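Local coordinates for ORF98 PTP-2 (Cydia pomonella granulosis virus, PDB 6I28), which is a viral protein phosphatase of the dual-specificity family, probably removing phosphate from tyrosine and serine or threonine residues of proteins such as MAP kinases, at residues I116-E128 / C154-E168. Sequence-based numbering, arbitrary orientation.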
loop_
_atom_site.group_PDB
_atom_site.type_symbol
_atom_site.label_atom_id
_atom_site.label_comp_id
_atom_site.label_asym_id
_atom_site.label_seq_id
_atom_site.Cartn_x
_atom_site.Cartn_y
_atom_site.Cartn_z
ATOM N N ILE A 116 0.820 4.912 -2.041
ATOM C CA ILE A 116 0.856 6.332 -2.366
ATOM C C ILE A 116 0.445 7.126 -1.143
ATOM O O ILE A 116 1.048 8.147 -0.823
ATOM C CB ILE A 116 -0.039 6.631 -3.586
ATOM C CG1 ILE A 116 0.553 6.071 -4.890
ATOM C CG2 ILE A 116 -0.314 8.164 -3.733
ATOM C CD1 ILE A 116 -0.295 6.275 -6.172
ATOM N N TYR A 117 -0.561 6.646 -0.416
ATOM C CA TYR A 117 -1.045 7.373 0.748
ATOM C C TYR A 117 -0.006 7.370 1.864
ATOM O O TYR A 117 0.231 8.405 2.515
ATOM C CB TYR A 117 -2.327 6.733 1.273
ATOM C CG TYR A 117 -2.855 7.436 2.527
ATOM C CD1 TYR A 117 -3.176 8.744 2.531
ATOM C CD2 TYR A 117 -3.009 6.745 3.705
ATOM C CE1 TYR A 117 -3.672 9.400 3.678
ATOM C CE2 TYR A 117 -3.483 7.335 4.868
ATOM C CZ TYR A 117 -3.810 8.666 4.870
ATOM O OH TYR A 117 -4.288 9.304 6.003
ATOM N N TYR A 118 0.629 6.218 2.110
ATOM C CA TYR A 118 1.729 6.201 3.038
ATOM C C TYR A 118 2.799 7.206 2.705
ATOM O O TYR A 118 3.272 7.905 3.601
ATOM C CB TYR A 118 2.321 4.796 3.166
ATOM C CG TYR A 118 3.379 4.720 4.208
ATOM C CD1 TYR A 118 3.008 4.575 5.538
ATOM C CD2 TYR A 118 4.744 4.862 3.922
ATOM C CE1 TYR A 118 3.918 4.537 6.526
ATOM C CE2 TYR A 118 5.695 4.778 4.969
ATOM C CZ TYR A 118 5.253 4.648 6.270
ATOM O OH TYR A 118 6.105 4.593 7.355
ATOM N N ILE A 119 3.131 7.389 1.408
ATOM C CA ILE A 119 4.156 8.360 1.041
ATOM C C ILE A 119 3.647 9.798 1.149
ATOM O O ILE A 119 4.375 10.679 1.611
ATOM C CB ILE A 119 4.650 7.984 -0.382
ATOM C CG1 ILE A 119 5.449 6.654 -0.322
ATOM C CG2 ILE A 119 5.475 9.111 -1.029
ATOM C CD1 ILE A 119 5.951 6.182 -1.647
ATOM N N MET A 120 2.385 10.048 0.745
ATOM C CA MET A 120 1.768 11.346 0.933
ATOM C C MET A 120 1.802 11.777 2.383
ATOM O O MET A 120 2.213 12.893 2.695
ATOM C CB MET A 120 0.309 11.329 0.462
ATOM C CG MET A 120 0.089 11.087 -0.984
ATOM S SD MET A 120 -1.649 10.859 -1.368
ATOM C CE MET A 120 -2.365 12.309 -0.622
ATOM N N ARG A 121 1.512 10.865 3.294
ATOM C CA ARG A 121 1.328 11.286 4.660
ATOM C C ARG A 121 2.635 11.342 5.455
ATOM O O ARG A 121 2.818 12.237 6.291
ATOM C CB ARG A 121 0.346 10.327 5.355
ATOM C CG ARG A 121 0.125 10.653 6.816
ATOM C CD ARG A 121 -1.139 9.983 7.316
ATOM N NE ARG A 121 -1.212 9.862 8.769
ATOM C CZ ARG A 121 -2.264 9.353 9.428
ATOM N NH1 ARG A 121 -3.336 8.952 8.779
ATOM N NH2 ARG A 121 -2.241 9.250 10.744
ATOM N N THR A 122 3.564 10.435 5.198
ATOM C CA THR A 122 4.852 10.507 5.868
ATOM C C THR A 122 5.712 11.652 5.321
ATOM O O THR A 122 6.546 12.213 6.046
ATOM C CB THR A 122 5.621 9.171 5.755
ATOM O OG1 THR A 122 5.854 8.772 4.389
ATOM C CG2 THR A 122 4.894 8.021 6.551
ATOM N N ASN A 123 5.495 12.050 4.083
ATOM C CA ASN A 123 6.268 13.146 3.499
ATOM C C ASN A 123 5.500 14.452 3.469
ATOM O O ASN A 123 6.102 15.487 3.220
ATOM C CB ASN A 123 6.713 12.769 2.089
ATOM C CG ASN A 123 7.806 11.727 2.100
ATOM O OD1 ASN A 123 8.969 12.044 2.287
ATOM N ND2 ASN A 123 7.432 10.486 1.944
ATOM N N GLN A 124 4.208 14.428 3.777
ATOM C CA GLN A 124 3.337 15.586 3.678
ATOM C C GLN A 124 3.480 16.202 2.292
ATOM O O GLN A 124 3.902 17.357 2.127
ATOM C CB GLN A 124 3.624 16.604 4.779
ATOM C CG GLN A 124 3.214 16.088 6.110
ATOM C CD GLN A 124 1.715 16.017 6.243
ATOM O OE1 GLN A 124 1.023 17.019 6.122
ATOM N NE2 GLN A 124 1.209 14.826 6.528
ATOM N N ILE A 125 3.156 15.394 1.283
ATOM C CA ILE A 125 3.158 15.821 -0.111
ATOM C C ILE A 125 1.832 15.393 -0.741
ATOM O O ILE A 125 1.166 14.483 -0.274
ATOM C CB ILE A 125 4.354 15.261 -0.928
ATOM C CG1 ILE A 125 4.319 13.734 -1.045
ATOM C CG2 ILE A 125 5.671 15.624 -0.284
ATOM C CD1 ILE A 125 5.558 13.113 -1.795
ATOM N N ASP A 126 1.441 16.063 -1.825
ATOM C CA ASP A 126 0.104 15.829 -2.360
ATOM C C ASP A 126 0.055 14.588 -3.242
ATOM O O ASP A 126 1.070 13.934 -3.507
ATOM C CB ASP A 126 -0.376 17.048 -3.156
ATOM C CG ASP A 126 0.432 17.288 -4.397
ATOM O OD1 ASP A 126 1.343 16.521 -4.767
ATOM O OD2 ASP A 126 0.146 18.292 -5.026
ATOM N N TYR A 127 -1.144 14.255 -3.728
ATOM C CA TYR A 127 -1.306 13.024 -4.482
ATOM C C TYR A 127 -0.438 12.993 -5.731
ATOM O O TYR A 127 0.247 12.001 -5.993
ATOM C CB TYR A 127 -2.752 12.804 -4.861
ATOM C CG TYR A 127 -2.918 11.669 -5.854
ATOM C CD1 TYR A 127 -2.929 10.366 -5.421
ATOM C CD2 TYR A 127 -3.042 11.894 -7.231
ATOM C CE1 TYR A 127 -3.065 9.318 -6.288
ATOM C CE2 TYR A 127 -3.192 10.797 -8.120
ATOM C CZ TYR A 127 -3.198 9.525 -7.631
ATOM O OH TYR A 127 -3.331 8.437 -8.460
ATOM N N GLU A 128 -0.457 14.062 -6.521
ATOM C CA GLU A 128 0.254 14.022 -7.800
ATOM C C GLU A 128 1.754 13.839 -7.582
ATOM O O GLU A 128 2.399 13.090 -8.305
ATOM C CB GLU A 128 -0.028 15.287 -8.608
ATOM C CG GLU A 128 -1.130 15.092 -9.688
ATOM C CD GLU A 128 -0.729 14.098 -10.773
ATOM O OE1 GLU A 128 0.414 14.222 -11.288
ATOM O OE2 GLU A 128 -1.551 13.192 -11.100
ATOM N N CYS A 154 -6.063 15.566 1.415
ATOM C CA CYS A 154 -5.195 16.727 1.386
ATOM C C CYS A 154 -6.003 17.984 1.657
ATOM O O CYS A 154 -7.057 18.189 1.058
ATOM C CB CYS A 154 -4.464 16.895 0.055
ATOM S SG CYS A 154 -3.657 15.449 -0.575
ATOM N N VAL A 155 -5.519 18.799 2.576
ATOM C CA VAL A 155 -6.099 20.099 2.883
ATOM C C VAL A 155 -5.120 21.164 2.438
ATOM O O VAL A 155 -3.904 21.023 2.608
ATOM C CB VAL A 155 -6.390 20.196 4.394
ATOM C CG1 VAL A 155 -6.958 21.564 4.731
ATOM C CG2 VAL A 155 -7.301 19.072 4.811
ATOM N N TYR A 156 -5.636 22.217 1.805
ATOM C CA TYR A 156 -4.803 23.323 1.411
ATOM C C TYR A 156 -5.230 24.512 2.238
ATOM O O TYR A 156 -6.401 24.911 2.178
ATOM C CB TYR A 156 -4.959 23.612 -0.085
ATOM C CG TYR A 156 -4.594 22.428 -0.931
ATOM C CD1 TYR A 156 -5.523 21.402 -1.188
ATOM C CD2 TYR A 156 -3.322 22.323 -1.484
ATOM C CE1 TYR A 156 -5.187 20.320 -1.952
ATOM C CE2 TYR A 156 -2.971 21.201 -2.244
ATOM C CZ TYR A 156 -3.905 20.199 -2.462
ATOM O OH TYR A 156 -3.572 19.101 -3.239
ATOM N N SER A 157 -4.282 25.093 2.973
ATOM C CA SER A 157 -4.557 26.177 3.901
ATOM C C SER A 157 -3.734 27.384 3.524
ATOM O O SER A 157 -2.550 27.250 3.171
ATOM C CB SER A 157 -4.258 25.809 5.350
ATOM O OG SER A 157 -5.161 24.791 5.687
ATOM N N TYR A 158 -4.360 28.551 3.625
ATOM C CA TYR A 158 -3.702 29.793 3.293
ATOM C C TYR A 158 -2.878 30.277 4.480
ATOM O O TYR A 158 -3.379 30.339 5.602
ATOM C CB TYR A 158 -4.715 30.884 2.935
ATOM C CG TYR A 158 -4.034 32.230 2.976
ATOM C CD1 TYR A 158 -3.935 32.977 4.167
ATOM C CD2 TYR A 158 -3.427 32.730 1.839
ATOM C CE1 TYR A 158 -3.258 34.197 4.200
ATOM C CE2 TYR A 158 -2.768 33.932 1.860
ATOM C CZ TYR A 158 -2.674 34.673 3.032
ATOM O OH TYR A 158 -2.001 35.892 2.999
ATOM N N VAL A 159 -1.619 30.607 4.250
ATOM C CA VAL A 159 -0.806 31.280 5.263
ATOM C C VAL A 159 0.304 32.051 4.547
ATOM O O VAL A 159 0.963 31.521 3.643
ATOM C CB VAL A 159 -0.269 30.263 6.280
ATOM C CG1 VAL A 159 0.613 29.237 5.605
ATOM C CG2 VAL A 159 0.470 30.965 7.438
ATOM N N ASP A 160 0.500 33.309 4.932
ATOM C CA ASP A 160 1.613 34.133 4.457
ATOM C C ASP A 160 1.729 34.064 2.939
ATOM O O ASP A 160 2.798 33.828 2.372
ATOM C CB ASP A 160 2.924 33.725 5.134
ATOM C CG ASP A 160 2.865 33.846 6.662
ATOM O OD1 ASP A 160 2.340 34.869 7.170
ATOM O OD2 ASP A 160 3.347 32.918 7.349
ATOM N N ASN A 161 0.598 34.289 2.281
ATOM C CA ASN A 161 0.527 34.374 0.827
ATOM C C ASN A 161 0.960 33.088 0.158
ATOM O O ASN A 161 1.459 33.103 -0.959
ATOM C CB ASN A 161 1.346 35.555 0.310
ATOM C CG ASN A 161 0.702 36.852 0.669
ATOM O OD1 ASN A 161 -0.528 36.953 0.669
ATOM N ND2 ASN A 161 1.502 37.852 0.991
ATOM N N LYS A 162 0.765 31.948 0.825
ATOM C CA LYS A 162 0.968 30.653 0.207
ATOM C C LYS A 162 -0.185 29.739 0.551
ATOM O O LYS A 162 -0.912 29.960 1.532
ATOM C CB LYS A 162 2.289 30.002 0.639
ATOM C CG LYS A 162 3.478 30.940 0.611
ATOM C CD LYS A 162 4.763 30.211 0.994
ATOM C CE LYS A 162 4.850 28.782 0.356
ATOM N NZ LYS A 162 6.243 28.388 -0.078
ATOM N N LEU A 163 -0.374 28.711 -0.267
ATOM C CA LEU A 163 -1.213 27.581 0.104
ATOM C C LEU A 163 -0.267 26.457 0.484
ATOM O O LEU A 163 0.533 26.028 -0.356
ATOM C CB LEU A 163 -2.141 27.130 -1.021
ATOM C CG LEU A 163 -3.476 27.858 -1.189
ATOM C CD1 LEU A 163 -4.287 27.158 -2.326
ATOM C CD2 LEU A 163 -4.365 28.007 0.015
ATOM N N VAL A 164 -0.381 25.976 1.743
ATOM C CA VAL A 164 0.419 24.890 2.309
ATOM C C VAL A 164 -0.473 23.668 2.311
ATOM O O VAL A 164 -1.639 23.762 2.698
ATOM C CB VAL A 164 0.862 25.212 3.747
ATOM C CG1 VAL A 164 1.464 23.946 4.459
ATOM C CG2 VAL A 164 1.840 26.345 3.804
ATOM N N VAL A 165 0.023 22.576 1.868
ATOM C CA VAL A 165 -0.723 21.321 1.892
ATOM C C VAL A 165 -0.463 20.591 3.203
ATOM O O VAL A 165 0.669 20.548 3.712
ATOM C CB VAL A 165 -0.353 20.445 0.679
ATOM C CG1 VAL A 165 1.069 19.904 0.809
ATOM C CG2 VAL A 165 -1.346 19.321 0.523
ATOM N N ARG A 166 -1.531 20.047 3.782
ATOM C CA ARG A 166 -1.420 19.116 4.899
ATOM C C ARG A 166 -2.093 17.818 4.481
ATOM O O ARG A 166 -3.228 17.836 3.999
ATOM C CB ARG A 166 -2.080 19.631 6.185
ATOM C CG ARG A 166 -1.116 20.438 7.089
ATOM C CD ARG A 166 -1.789 20.962 8.352
ATOM N NE ARG A 166 -2.281 22.335 8.164
ATOM C CZ ARG A 166 -1.507 23.411 7.960
ATOM N NH1 ARG A 166 -0.175 23.304 7.926
ATOM N NH2 ARG A 166 -2.071 24.606 7.797
ATOM N N VAL A 167 -1.423 16.697 4.687
ATOM C CA VAL A 167 -2.025 15.406 4.402
ATOM C C VAL A 167 -2.501 14.800 5.707
ATOM O O VAL A 167 -1.688 14.497 6.596
ATOM C CB VAL A 167 -1.043 14.454 3.697
ATOM C CG1 VAL A 167 -1.704 13.173 3.387
ATOM C CG2 VAL A 167 -0.604 15.107 2.376
ATOM N N GLU A 168 -3.800 14.563 5.775
ATOM C CA GLU A 168 -4.446 13.955 6.920
ATOM C C GLU A 168 -4.483 12.432 6.817
ATOM O O GLU A 168 -4.790 11.809 7.805
ATOM C CB GLU A 168 -5.879 14.482 7.059
ATOM C CG GLU A 168 -5.967 16.000 7.184
ATOM C CD GLU A 168 -7.406 16.551 7.405
ATOM O OE1 GLU A 168 -7.569 17.544 8.149
ATOM O OE2 GLU A 168 -8.355 16.012 6.814
ATOM O OXT GLU A 168 -4.252 11.796 5.799
HETATM O O HOH W 1 2.085 19.666 5.939
#
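Val167 packs both methyls against the end of helix 110-123, where the C-terminal beta hairpin meets the last turn of the helix and the loop after it. CG1, anti to the backbone N (chi1 -178°), lies 3.8 Å from Arg121 CA and also packs on Met120 CB, the Met120 and Val167 side chains crossing at about a right angle. CG2 lies between Met120 O and the loop, 3.2 Å from Ile125 O. Met120 bends at its last torsion, which brings its CE to 3.4 Å from Cys154 SG on the other hairpin strand; Ala130 of helix 127-137 touches the same methionine.

Gln124 leaves the helix with positive phi, and its side-chain amide pairs with the N-H and C=O of Val167, as a peptide group would. Its NE2 donates to Val167 O (2.9 Å, 171°) in the carbonyl plane, while Val167 N reaches OE1 (2.9 Å) from above the amide carbonyl plane. NE2 also bonds Arg121 O, and a water bridges OE1 to Val165 O.

At the chain terminus, Tyr117 OH donates to Glu168 OXT, which lies at the ring edge, and accepts from Arg121 NH1. Glu83 and Phe86 hold that guanidinium by a salt bridge and a cation-pi contact.

At Val165 and Tyr156 the packing thins: Tyr156 OH only grazes Asp126 CB at 3.8 Å. Beyond them the hairpin runs on to its exposed type I' turn at Val159-Lys162 without touching the helix. The hairpin is therefore held at its base, and Arg121 NH1, by donating to Tyr117 OH, would probably polarise the phenol toward the terminal carboxylate.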